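PDB 1XKL: salicylic acid-binding protein 2 from Nicotiana tabacum, which hydrolyses methyl salicylate to salicylic acid and methanol, part of the signalling that activates systemic acquired resistance. Local coordinates for residues A[154-158]-A[159-163]; A[18-21]-A[22-25]; A[219-222]-A[223-227]; A[92-95]-A[96-99]. All blocks are in the same frame, centred on the assembly; numbering follows the deposited sequence.

Interaction 1: A[154-158]-A[159-163]; sequences KFLAH and KLYQL
Phe155 O receives the amide of Lys159 at 2.9 Å, but one step on the helix 153-160 of this alpha/beta hydrolase widens into a pi-type turn as it nears its end. Leu156 O takes two amides there: Leu160 N, and Tyr161 N in a short bond of 2.6 Å that runs nearly along the C=O axis. The bond from Leu160 N comes instead from above the carbonyl plane.

CG of Phe155 lies anti to the backbone N (chi1 -178°), and the ring comes to lie against Lys159. Lys159 CB sits over one ring face, offset toward the rim, 4.1 Å from the centroid in a CH-pi contact. The lysine chain, bent at chi2, continues past the His158 carbonyl, and its NZ bonds to Asn130 OD1; Lys159 is a salicylate-binding residue. On the same side of the ring plane, Leu160 CG approaches Phe155 CE1 obliquely, at 3.8 Å. Both Phe155 and Leu160 touch the bound benzoxathiin, and Leu160 also lies beside the catalytic His238, making this helix end part of the pocket wall.

Leu156 and Tyr161 run side by side in the same direction, facing helix 166-175. Tyr161 OH is hydrogen-bonded to His15 NE2, while its ring carbon CE1 rests 3.7 Å from Leu156 CD2.

Interaction 2: A[18-21]-A[22-25]; sequences WSWY and KLKP
Trp20 and Leu23 touch across the turn that leads into helix 23-29. Ahead of them, Trp18 and Ser19 end a short 3-10 segment: Trp18 O accepts the amide of Tyr21, and Ser19 O receives a hydrogen from a water at 2.6 Å. The same water accepts the amide of Leu23, bridging the turn to the start of the helix.

Trp20 contributes both backbone and ring. Its carbonyl O takes Lys24 N at 2.9 Å in an almost straight bond (171° at the hydrogen), of the i to i+4 kind. Its ring runs alongside Leu23, CE3 lying 3.7 Å from Leu23 CD2.

Tyr21 has CG between its backbone N and carbonyl carbon (chi1 82°), which turns the ring to run beside Lys22. The extended lysine follows it, its CG over one face, 3.8 Å from the centroid, in a CH-pi contact. Both polar ends converge on Asp168, Tyr21 OH by a hydrogen bond and Lys22 NZ by a salt bridge. Tyr21 also packs against Tyr21 of the second subunit. Tyr21 O is buried without a polar partner, Pro25 CD being packed 2.9 Å away.

The turn carries this alpha/beta hydrolase chain from strand 6-10 into helix 23-29, with Leu23 on helix 245-258 and Trp18 and Tyr21 on helix 166-175.

Interaction 3: A[219-222]-A[223-227]; sequences RWQI and DNIGV
This is a local contact at the C-terminal end of a surface helix, where Trp220 meets Asn224 and Ile222 meets Val227. Helix 215-225 is the crossover of a beta-alpha-beta unit, between the parallel strands 202-207 and 229-233 of the alpha/beta hydrolase sheet.

The last helical turn is regular at first, Asp223 N bonding to Arg219 O and Asn224 N to Trp220 O. Gln221 O accepts Ile225 N at 2.7 Å and, in the carbonyl plane, also Gly226 N at 3.3 Å; Gly226 N has a second, weak bond to Ile222 O. Gly226 has a positive phi of 86°, a backbone conformation that suits glycine, and the chain leaves the helix here.

CG of Trp220 is trans to the backbone N (chi1 -178°), which brings one face of the indole against the Asn224 side chain. The amide stacks on that face, the planes 25° apart, and Asn224 CB sits 3.9 Å from the centroid of the six-membered ring. Gln221 and Ile225 run side by side, with Ile225 CD1 3.5 Å from Gln221 CB; Gln221 OE1 accepts from Met108 N and NE2 donates to Ala106 O. Past the glycine, Val227 CG2 comes within 3.7 Å of Ile222 CG2.

Interaction 4: A[92-95]-A[96-99]; sequences EKYP and QKIY
A tight turn links the end of helix 83-93 to the start of strand 98-104, and Tyr94 and Lys97 meet across it. Tyr94 is the first residue to leave helical backbone angles. Its carbonyl O accepts Lys97 N at 3.2 Å; the bond is fairly straight at the hydrogen (162°), but the donor stands well above the carbonyl plane. Next in line, Pro95 O receives a long, weak bond from Ile98 N. A water reinforces this second link, giving one hydrogen to Pro95 O at 3.1 Å and one to Ile98 O, so that it spans the corner between turn and strand.

The side chains of Tyr94 and Lys97 lie side by side and point the same way. Lys97 CE comes within 3.4 Å of Tyr94 CD1, approaching the ring obliquely. A bend at chi3 (-73°) brings that methylene against the tyrosine, and NZ goes on to a hydrogen bond with Met66 O at the end of helix 55-67. Tyr94 itself packs on Met63, Met66 and Glu67 of that helix.

In the fold, this is the turn from helix to second strand in the beta-alpha-beta unit formed by strand 75-80, helix 83-93 and strand 98-104; the helix follows the nucleophile elbow that carries Ser81, although the turn itself lies away from the annotated sites. Backbone hydrogen bonds between Val75 and both Lys97 and Tyr99 bring the chain into the parallel sheet.

Gln96, bent at chi2, folds back over Pro95, its OE1 lying 3.4 Å from Pro95 CD. The CB of Ile98 is directed toward 92-95, and its CD1 lies 3.3 Å from Tyr94 O; the side chain also touches Leu77.

How the interactions relate
Along the chain the order is interaction 2, interaction 4, interaction 1 and interaction 3, all in the one alpha/beta hydrolase fold. Interactions 1 and 2 are the pair that touch, Tyr161 OH lying 4.1 Å from Trp18 CH2, and both pack on helix 166-175; their centres are about 19 Å apart. Interactions 3 and 4 end the crossover helices 215-225 and 83-93 of the same six-stranded parallel sheet, with centres about 21 Å apart. Interaction 1 reaches the ligand pocket, whereas interaction 4, about 34 Å from it between centres, lies on the opposite side of the chain's centre. Interaction 1 thus lines the pocket, while interactions 3 and 4 lie where crossover helices end, away from it.

Interaction 1: A[154-158]-A[159-163]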
loop_
_atom_site.group_PDB
_atom_site.type_symbol
_atom_site.label_atom_id
_atom_site.label_comp_id
_atom_site.label_asym_id
_atom_site.label_seq_id
_atom_site.Cartn_x
_atom_site.Cartn_y
_atom_site.Cartn_z
ATOM N N LYS A 154 15.692 -7.661 16.123
ATOM C CA LYS A 154 16.907 -7.508 16.924
ATOM C C LYS A 154 16.747 -8.292 18.225
ATOM O O LYS A 154 17.632 -9.057 18.621
ATOM C CB LYS A 154 17.149 -6.027 17.255
ATOM C CG LYS A 154 17.193 -5.085 16.050
ATOM C CD LYS A 154 18.355 -5.427 15.134
ATOM C CE LYS A 154 18.414 -4.490 13.926
ATOM N NZ LYS A 154 18.674 -3.058 14.305
ATOM N N PHE A 155 15.607 -8.103 18.881
ATOM C CA PHE A 155 15.332 -8.781 20.143
ATOM C C PHE A 155 15.410 -10.287 19.977
ATOM O O PHE A 155 15.949 -10.988 20.836
ATOM C CB PHE A 155 13.953 -8.392 20.675
ATOM C CG PHE A 155 13.613 -9.016 22.005
ATOM C CD1 PHE A 155 12.740 -10.096 22.084
ATOM C CD2 PHE A 155 14.168 -8.516 23.183
ATOM C CE1 PHE A 155 12.412 -10.661 23.319
ATOM C CE2 PHE A 155 13.848 -9.073 24.421
ATOM C CZ PHE A 155 12.972 -10.149 24.489
ATOM N N LEU A 156 14.869 -10.793 18.873
ATOM C CA LEU A 156 14.909 -12.228 18.635
ATOM C C LEU A 156 16.335 -12.716 18.422
ATOM O O LEU A 156 16.758 -13.707 19.013
ATOM C CB LEU A 156 14.076 -12.601 17.405
ATOM C CG LEU A 156 12.563 -12.460 17.469
ATOM C CD1 LEU A 156 11.994 -12.735 16.082
ATOM C CD2 LEU A 156 11.980 -13.436 18.504
ATOM N N ALA A 157 17.080 -12.014 17.580
ATOM C CA ALA A 157 18.446 -12.418 17.260
ATOM C C ALA A 157 19.476 -12.295 18.377
ATOM O O ALA A 157 20.371 -13.131 18.483
ATOM C CB ALA A 157 18.927 -11.650 16.042
ATOM N N HIS A 158 19.348 -11.258 19.201
ATOM C CA HIS A 158 20.302 -11.009 20.273
ATOM C C HIS A 158 19.874 -11.407 21.681
ATOM O O HIS A 158 20.713 -11.516 22.577
ATOM C CB HIS A 158 20.695 -9.527 20.272
ATOM C CG HIS A 158 21.492 -9.111 19.076
ATOM N ND1 HIS A 158 20.935 -8.468 17.986
ATOM C CD2 HIS A 158 22.810 -9.241 18.798
ATOM C CE1 HIS A 158 21.878 -8.221 17.095
ATOM N NE2 HIS A 158 23.026 -8.681 17.563
ATOM N N LYS A 159 18.583 -11.624 21.890
ATOM C CA LYS A 159 18.116 -11.983 23.219
ATOM C C LYS A 159 17.447 -13.346 23.303
ATOM O O LYS A 159 17.357 -13.934 24.383
ATOM C CB LYS A 159 17.155 -10.912 23.736
ATOM C CG LYS A 159 17.762 -9.520 23.820
ATOM C CD LYS A 159 18.911 -9.465 24.813
ATOM C CE LYS A 159 19.355 -8.030 25.064
ATOM N NZ LYS A 159 20.452 -7.948 26.065
ATOM N N LEU A 160 16.993 -13.865 22.170
ATOM C CA LEU A 160 16.318 -15.149 22.191
ATOM C C LEU A 160 16.989 -16.267 21.389
ATOM O O LEU A 160 17.041 -17.413 21.838
ATOM C CB LEU A 160 14.868 -14.967 21.719
ATOM C CG LEU A 160 13.937 -14.019 22.496
ATOM C CD1 LEU A 160 12.484 -14.292 22.093
ATOM C CD2 LEU A 160 14.100 -14.222 23.979
ATOM N N TYR A 161 17.518 -15.926 20.218
ATOM C CA TYR A 161 18.144 -16.907 19.335
ATOM C C TYR A 161 19.659 -16.732 19.146
ATOM O O TYR A 161 20.209 -17.214 18.158
ATOM C CB TYR A 161 17.473 -16.840 17.952
ATOM C CG TYR A 161 15.992 -17.187 17.917
ATOM C CD1 TYR A 161 15.047 -16.405 18.588
ATOM C CD2 TYR A 161 15.540 -18.311 17.228
ATOM C CE1 TYR A 161 13.687 -16.741 18.578
ATOM C CE2 TYR A 161 14.183 -18.656 17.213
ATOM C CZ TYR A 161 13.265 -17.870 17.892
ATOM O OH TYR A 161 11.938 -18.233 17.913
ATOM N N GLN A 162 20.339 -16.079 20.086
ATOM C CA GLN A 162 21.770 -15.842 19.912
ATOM C C GLN A 162 22.608 -17.112 19.694
ATOM O O GLN A 162 23.712 -17.041 19.156
ATOM C CB GLN A 162 22.332 -14.990 21.080
ATOM C CG GLN A 162 22.813 -15.721 22.336
ATOM C CD GLN A 162 21.703 -16.094 23.291
ATOM O OE1 GLN A 162 20.538 -15.763 23.075
ATOM N NE2 GLN A 162 22.058 -16.800 24.355
ATOM N N LEU A 163 22.075 -18.265 20.085
ATOM C CA LEU A 163 22.783 -19.530 19.918
ATOM C C LEU A 163 22.084 -20.463 18.928
ATOM O O LEU A 163 22.480 -21.616 18.774
ATOM C CB LEU A 163 22.929 -20.257 21.265
ATOM C CG LEU A 163 23.787 -19.600 22.347
ATOM C CD1 LEU A 163 23.746 -20.426 23.637
ATOM C CD2 LEU A 163 25.206 -19.476 21.840
#

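Interaction 2: A[18-21]-A[22-25]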
loop_
_atom_site.group_PDB
_atom_site.type_symbol
_atom_site.label_atom_id
_atom_site.label_comp_id
_atom_site.label_asym_id
_atom_site.label_seq_id
_atom_site.Cartn_x
_atom_site.Cartn_y
_atom_site.Cartn_z
ATOM N N TRP A 18 4.367 -24.228 16.018
ATOM C CA TRP A 18 5.477 -24.421 15.103
ATOM C C TRP A 18 6.847 -24.450 15.786
ATOM O O TRP A 18 7.760 -25.121 15.307
ATOM C CB TRP A 18 5.487 -23.323 14.047
ATOM C CG TRP A 18 5.616 -21.938 14.603
ATOM C CD1 TRP A 18 4.600 -21.069 14.889
ATOM C CD2 TRP A 18 6.833 -21.237 14.886
ATOM N NE1 TRP A 18 5.110 -19.865 15.323
ATOM C CE2 TRP A 18 6.478 -19.942 15.331
ATOM C CE3 TRP A 18 8.189 -21.575 14.806
ATOM C CZ2 TRP A 18 7.430 -18.984 15.690
ATOM C CZ3 TRP A 18 9.140 -20.626 15.164
ATOM C CH2 TRP A 18 8.754 -19.341 15.600
ATOM N N SER A 19 6.995 -23.729 16.898
ATOM C CA SER A 19 8.283 -23.683 17.571
ATOM C C SER A 19 8.778 -25.048 18.037
ATOM O O SER A 19 9.981 -25.258 18.198
ATOM C CB SER A 19 8.267 -22.681 18.747
ATOM O OG SER A 19 7.242 -22.937 19.694
ATOM N N TRP A 20 7.857 -25.982 18.225
ATOM C CA TRP A 20 8.209 -27.324 18.673
ATOM C C TRP A 20 8.473 -28.292 17.524
ATOM O O TRP A 20 8.558 -29.502 17.744
ATOM C CB TRP A 20 7.080 -27.898 19.529
ATOM C CG TRP A 20 6.674 -27.026 20.675
ATOM C CD1 TRP A 20 5.583 -26.192 20.742
ATOM C CD2 TRP A 20 7.339 -26.918 21.936
ATOM N NE1 TRP A 20 5.533 -25.579 21.975
ATOM C CE2 TRP A 20 6.598 -26.008 22.726
ATOM C CE3 TRP A 20 8.491 -27.503 22.478
ATOM C CZ2 TRP A 20 6.973 -25.673 24.031
ATOM C CZ3 TRP A 20 8.866 -27.168 23.778
ATOM C CH2 TRP A 20 8.105 -26.259 24.538
ATOM N N TYR A 21 8.629 -27.783 16.304
ATOM C CA TYR A 21 8.814 -28.690 15.165
ATOM C C TYR A 21 10.016 -29.634 15.232
ATOM O O TYR A 21 9.959 -30.739 14.688
ATOM C CB TYR A 21 8.821 -27.905 13.843
ATOM C CG TYR A 21 10.137 -27.268 13.469
ATOM C CD1 TYR A 21 10.920 -27.789 12.437
ATOM C CD2 TYR A 21 10.588 -26.126 14.124
ATOM C CE1 TYR A 21 12.122 -27.185 12.061
ATOM C CE2 TYR A 21 11.787 -25.516 13.761
ATOM C CZ TYR A 21 12.546 -26.051 12.726
ATOM O OH TYR A 21 13.717 -25.423 12.366
ATOM N N LYS A 22 11.095 -29.216 15.888
ATOM C CA LYS A 22 12.278 -30.075 16.012
ATOM C C LYS A 22 12.121 -31.073 17.153
ATOM O O LYS A 22 12.638 -32.189 17.087
ATOM C CB LYS A 22 13.536 -29.239 16.250
ATOM C CG LYS A 22 14.058 -28.518 15.030
ATOM C CD LYS A 22 15.195 -27.595 15.410
ATOM C CE LYS A 22 15.949 -27.113 14.186
ATOM N NZ LYS A 22 16.945 -26.066 14.544
ATOM N N LEU A 23 11.417 -30.671 18.208
ATOM C CA LEU A 23 11.216 -31.556 19.354
ATOM C C LEU A 23 10.148 -32.617 19.123
ATOM O O LEU A 23 10.336 -33.778 19.485
ATOM C CB LEU A 23 10.840 -30.753 20.604
ATOM C CG LEU A 23 10.688 -31.598 21.875
ATOM C CD1 LEU A 23 12.047 -32.204 22.219
ATOM C CD2 LEU A 23 10.187 -30.743 23.050
ATOM N N LYS A 24 9.031 -32.216 18.516
ATOM C CA LYS A 24 7.906 -33.122 18.277
ATOM C C LYS A 24 8.267 -34.499 17.718
ATOM O O LYS A 24 7.858 -35.513 18.273
ATOM C CB LYS A 24 6.868 -32.444 17.371
ATOM C CG LYS A 24 5.581 -33.238 17.162
ATOM C CD LYS A 24 4.488 -32.350 16.533
ATOM C CE LYS A 24 3.257 -33.150 16.115
ATOM N NZ LYS A 24 2.638 -33.890 17.246
ATOM N N PRO A 25 9.020 -34.553 16.606
ATOM C CA PRO A 25 9.416 -35.834 16.005
ATOM C C PRO A 25 10.186 -36.712 16.994
ATOM O O PRO A 25 10.020 -37.932 17.018
ATOM C CB PRO A 25 10.308 -35.414 14.836
ATOM C CG PRO A 25 9.822 -34.053 14.494
ATOM C CD PRO A 25 9.552 -33.424 15.826
HETATM O O HOH W 1 11.401 -27.423 18.272
#

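Interaction 3: A[219-222]-A[223-227]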
loop_
_atom_site.group_PDB
_atom_site.type_symbol
_atom_site.label_atom_id
_atom_site.label_comp_id
_atom_site.label_asym_id
_atom_site.label_seq_id
_atom_site.Cartn_x
_atom_site.Cartn_y
_atom_site.Cartn_z
ATOM N N ARG A 219 16.640 -19.177 38.159
ATOM C CA ARG A 219 17.011 -19.761 39.451
ATOM C C ARG A 219 16.280 -19.031 40.574
ATOM O O ARG A 219 16.002 -19.610 41.624
ATOM C CB ARG A 219 18.526 -19.676 39.668
ATOM C CG ARG A 219 19.342 -20.030 38.432
ATOM C CD ARG A 219 20.481 -20.996 38.723
ATOM N NE ARG A 219 20.028 -22.390 38.788
ATOM C CZ ARG A 219 20.451 -23.353 37.972
ATOM N NH1 ARG A 219 19.988 -24.587 38.107
ATOM N NH2 ARG A 219 21.335 -23.077 37.019
ATOM N N TRP A 220 15.963 -17.760 40.345
ATOM C CA TRP A 220 15.249 -16.973 41.336
ATOM C C TRP A 220 13.868 -17.573 41.566
ATOM O O TRP A 220 13.403 -17.669 42.701
ATOM C CB TRP A 220 15.096 -15.528 40.874
ATOM C CG TRP A 220 14.411 -14.682 41.888
ATOM C CD1 TRP A 220 14.992 -14.018 42.936
ATOM C CD2 TRP A 220 13.000 -14.471 42.015
ATOM N NE1 TRP A 220 14.028 -13.415 43.707
ATOM C CE2 TRP A 220 12.797 -13.676 43.166
ATOM C CE3 TRP A 220 11.887 -14.880 41.270
ATOM C CZ2 TRP A 220 11.526 -13.282 43.590
ATOM C CZ3 TRP A 220 10.619 -14.490 41.691
ATOM C CH2 TRP A 220 10.450 -13.698 42.841
ATOM N N GLN A 221 13.207 -17.973 40.485
ATOM C CA GLN A 221 11.876 -18.561 40.597
ATOM C C GLN A 221 11.924 -19.914 41.272
ATOM O O GLN A 221 11.031 -20.264 42.038
ATOM C CB GLN A 221 11.240 -18.726 39.220
ATOM C CG GLN A 221 11.124 -17.449 38.423
ATOM C CD GLN A 221 10.467 -17.699 37.089
ATOM O OE1 GLN A 221 9.245 -17.752 36.988
ATOM N NE2 GLN A 221 11.279 -17.878 36.062
ATOM N N ILE A 222 12.954 -20.693 40.966
ATOM C CA ILE A 222 13.090 -22.011 41.575
ATOM C C ILE A 222 13.280 -21.838 43.085
ATOM O O ILE A 222 12.620 -22.501 43.885
ATOM C CB ILE A 222 14.292 -22.762 40.971
ATOM C CG1 ILE A 222 13.978 -23.115 39.512
ATOM C CG2 ILE A 222 14.598 -24.021 41.786
ATOM C CD1 ILE A 222 15.082 -23.859 38.814
ATOM N N ASP A 223 14.167 -20.919 43.453
ATOM C CA ASP A 223 14.468 -20.638 44.855
ATOM C C ASP A 223 13.315 -20.011 45.645
ATOM O O ASP A 223 13.091 -20.367 46.801
ATOM C CB ASP A 223 15.694 -19.726 44.949
ATOM C CG ASP A 223 16.977 -20.428 44.539
ATOM O OD1 ASP A 223 18.037 -19.766 44.493
ATOM O OD2 ASP A 223 16.925 -21.647 44.265
ATOM N N ASN A 224 12.592 -19.084 45.017
ATOM C CA ASN A 224 11.479 -18.381 45.653
ATOM C C ASN A 224 10.123 -19.066 45.521
ATOM O O ASN A 224 9.343 -19.112 46.478
ATOM C CB ASN A 224 11.356 -16.970 45.082
ATOM C CG ASN A 224 12.409 -16.031 45.617
ATOM O OD1 ASN A 224 13.608 -16.240 45.437
ATOM N ND2 ASN A 224 11.959 -14.976 46.287
ATOM N N ILE A 225 9.832 -19.576 44.330
ATOM C CA ILE A 225 8.561 -20.238 44.087
ATOM C C ILE A 225 8.609 -21.726 44.418
ATOM O O ILE A 225 7.606 -22.301 44.838
ATOM C CB ILE A 225 8.134 -20.045 42.626
ATOM C CG1 ILE A 225 8.068 -18.548 42.312
ATOM C CG2 ILE A 225 6.784 -20.702 42.385
ATOM C CD1 ILE A 225 8.197 -18.232 40.855
ATOM N N GLY A 226 9.768 -22.350 44.227
ATOM C CA GLY A 226 9.907 -23.766 44.537
ATOM C C GLY A 226 9.500 -24.741 43.445
ATOM O O GLY A 226 8.567 -24.487 42.692
ATOM N N VAL A 227 10.199 -25.871 43.367
ATOM C CA VAL A 227 9.907 -26.886 42.358
ATOM C C VAL A 227 10.167 -28.283 42.896
ATOM O O VAL A 227 10.920 -28.460 43.851
ATOM C CB VAL A 227 10.786 -26.709 41.116
ATOM C CG1 VAL A 227 10.505 -25.367 40.461
ATOM C CG2 VAL A 227 12.249 -26.820 41.515
#

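Interaction 4: A[92-95]-A[96-99]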
loop_
_atom_site.group_PDB
_atom_site.type_symbol
_atom_site.label_atom_id
_atom_site.label_comp_id
_atom_site.label_asym_id
_atom_site.label_seq_id
_atom_site.Cartn_x
_atom_site.Cartn_y
_atom_site.Cartn_z
ATOM N N GLU A 92 -4.700 -25.681 37.396
ATOM C CA GLU A 92 -5.722 -25.251 38.347
ATOM C C GLU A 92 -7.053 -25.943 38.079
ATOM O O GLU A 92 -7.739 -26.363 39.011
ATOM C CB GLU A 92 -5.910 -23.733 38.286
ATOM C CG GLU A 92 -6.910 -23.164 39.298
ATOM C CD GLU A 92 -6.490 -23.390 40.745
ATOM O OE1 GLU A 92 -5.274 -23.451 41.008
ATOM O OE2 GLU A 92 -7.376 -23.488 41.620
ATOM N N LYS A 93 -7.402 -26.080 36.803
ATOM C CA LYS A 93 -8.668 -26.691 36.409
ATOM C C LYS A 93 -8.680 -28.213 36.277
ATOM O O LYS A 93 -9.695 -28.849 36.545
ATOM C CB LYS A 93 -9.136 -26.084 35.083
ATOM C CG LYS A 93 -9.745 -24.707 35.198
ATOM C CD LYS A 93 -11.157 -24.791 35.759
ATOM C CE LYS A 93 -11.785 -23.412 35.876
ATOM N NZ LYS A 93 -11.955 -22.754 34.548
ATOM N N TYR A 94 -7.562 -28.794 35.856
ATOM C CA TYR A 94 -7.477 -30.240 35.666
ATOM C C TYR A 94 -6.203 -30.782 36.316
ATOM O O TYR A 94 -5.372 -31.407 35.652
ATOM C CB TYR A 94 -7.458 -30.553 34.167
ATOM C CG TYR A 94 -8.576 -29.900 33.391
ATOM C CD1 TYR A 94 -9.836 -30.490 33.324
ATOM C CD2 TYR A 94 -8.384 -28.674 32.751
ATOM C CE1 TYR A 94 -10.882 -29.881 32.648
ATOM C CE2 TYR A 94 -9.427 -28.051 32.068
ATOM C CZ TYR A 94 -10.678 -28.665 32.024
ATOM O OH TYR A 94 -11.739 -28.056 31.392
ATOM N N PRO A 95 -6.043 -30.569 37.632
ATOM C CA PRO A 95 -4.844 -31.054 38.319
ATOM C C PRO A 95 -4.629 -32.561 38.271
ATOM O O PRO A 95 -3.493 -33.027 38.165
ATOM C CB PRO A 95 -5.035 -30.545 39.747
ATOM C CG PRO A 95 -6.526 -30.542 39.900
ATOM C CD PRO A 95 -6.983 -29.953 38.585
ATOM N N GLN A 96 -5.715 -33.321 38.330
ATOM C CA GLN A 96 -5.611 -34.773 38.339
ATOM C C GLN A 96 -5.357 -35.430 36.985
ATOM O O GLN A 96 -5.235 -36.653 36.895
ATOM C CB GLN A 96 -6.862 -35.382 38.984
ATOM C CG GLN A 96 -8.119 -35.369 38.123
ATOM C CD GLN A 96 -8.748 -33.989 37.959
ATOM O OE1 GLN A 96 -8.097 -33.038 37.534
ATOM N NE2 GLN A 96 -10.033 -33.883 38.291
ATOM N N LYS A 97 -5.271 -34.629 35.929
ATOM C CA LYS A 97 -5.017 -35.183 34.608
ATOM C C LYS A 97 -3.613 -34.844 34.133
ATOM O O LYS A 97 -3.304 -34.924 32.945
ATOM C CB LYS A 97 -6.077 -34.681 33.622
ATOM C CG LYS A 97 -7.464 -35.225 33.968
ATOM C CD LYS A 97 -8.470 -35.118 32.838
ATOM C CE LYS A 97 -8.937 -33.687 32.623
ATOM N NZ LYS A 97 -10.061 -33.622 31.636
ATOM N N ILE A 98 -2.750 -34.496 35.080
ATOM C CA ILE A 98 -1.384 -34.119 34.751
ATOM C C ILE A 98 -0.337 -34.851 35.594
ATOM O O ILE A 98 -0.307 -34.703 36.810
ATOM C CB ILE A 98 -1.214 -32.606 34.943
ATOM C CG1 ILE A 98 -2.309 -31.877 34.150
ATOM C CG2 ILE A 98 0.171 -32.171 34.510
ATOM C CD1 ILE A 98 -2.475 -30.424 34.518
ATOM N N TYR A 99 0.525 -35.633 34.947
ATOM C CA TYR A 99 1.567 -36.359 35.666
ATOM C C TYR A 99 2.542 -35.355 36.276
ATOM O O TYR A 99 2.987 -35.502 37.415
ATOM C CB TYR A 99 2.337 -37.293 34.723
ATOM C CG TYR A 99 1.544 -38.476 34.216
ATOM C CD1 TYR A 99 1.260 -38.623 32.857
ATOM C CD2 TYR A 99 1.091 -39.464 35.093
ATOM C CE1 TYR A 99 0.545 -39.731 32.384
ATOM C CE2 TYR A 99 0.380 -40.572 34.634
ATOM C CZ TYR A 99 0.110 -40.700 33.280
ATOM O OH TYR A 99 -0.596 -41.795 32.835
HETATM O O HOH W 2 -1.046 -34.080 39.654
#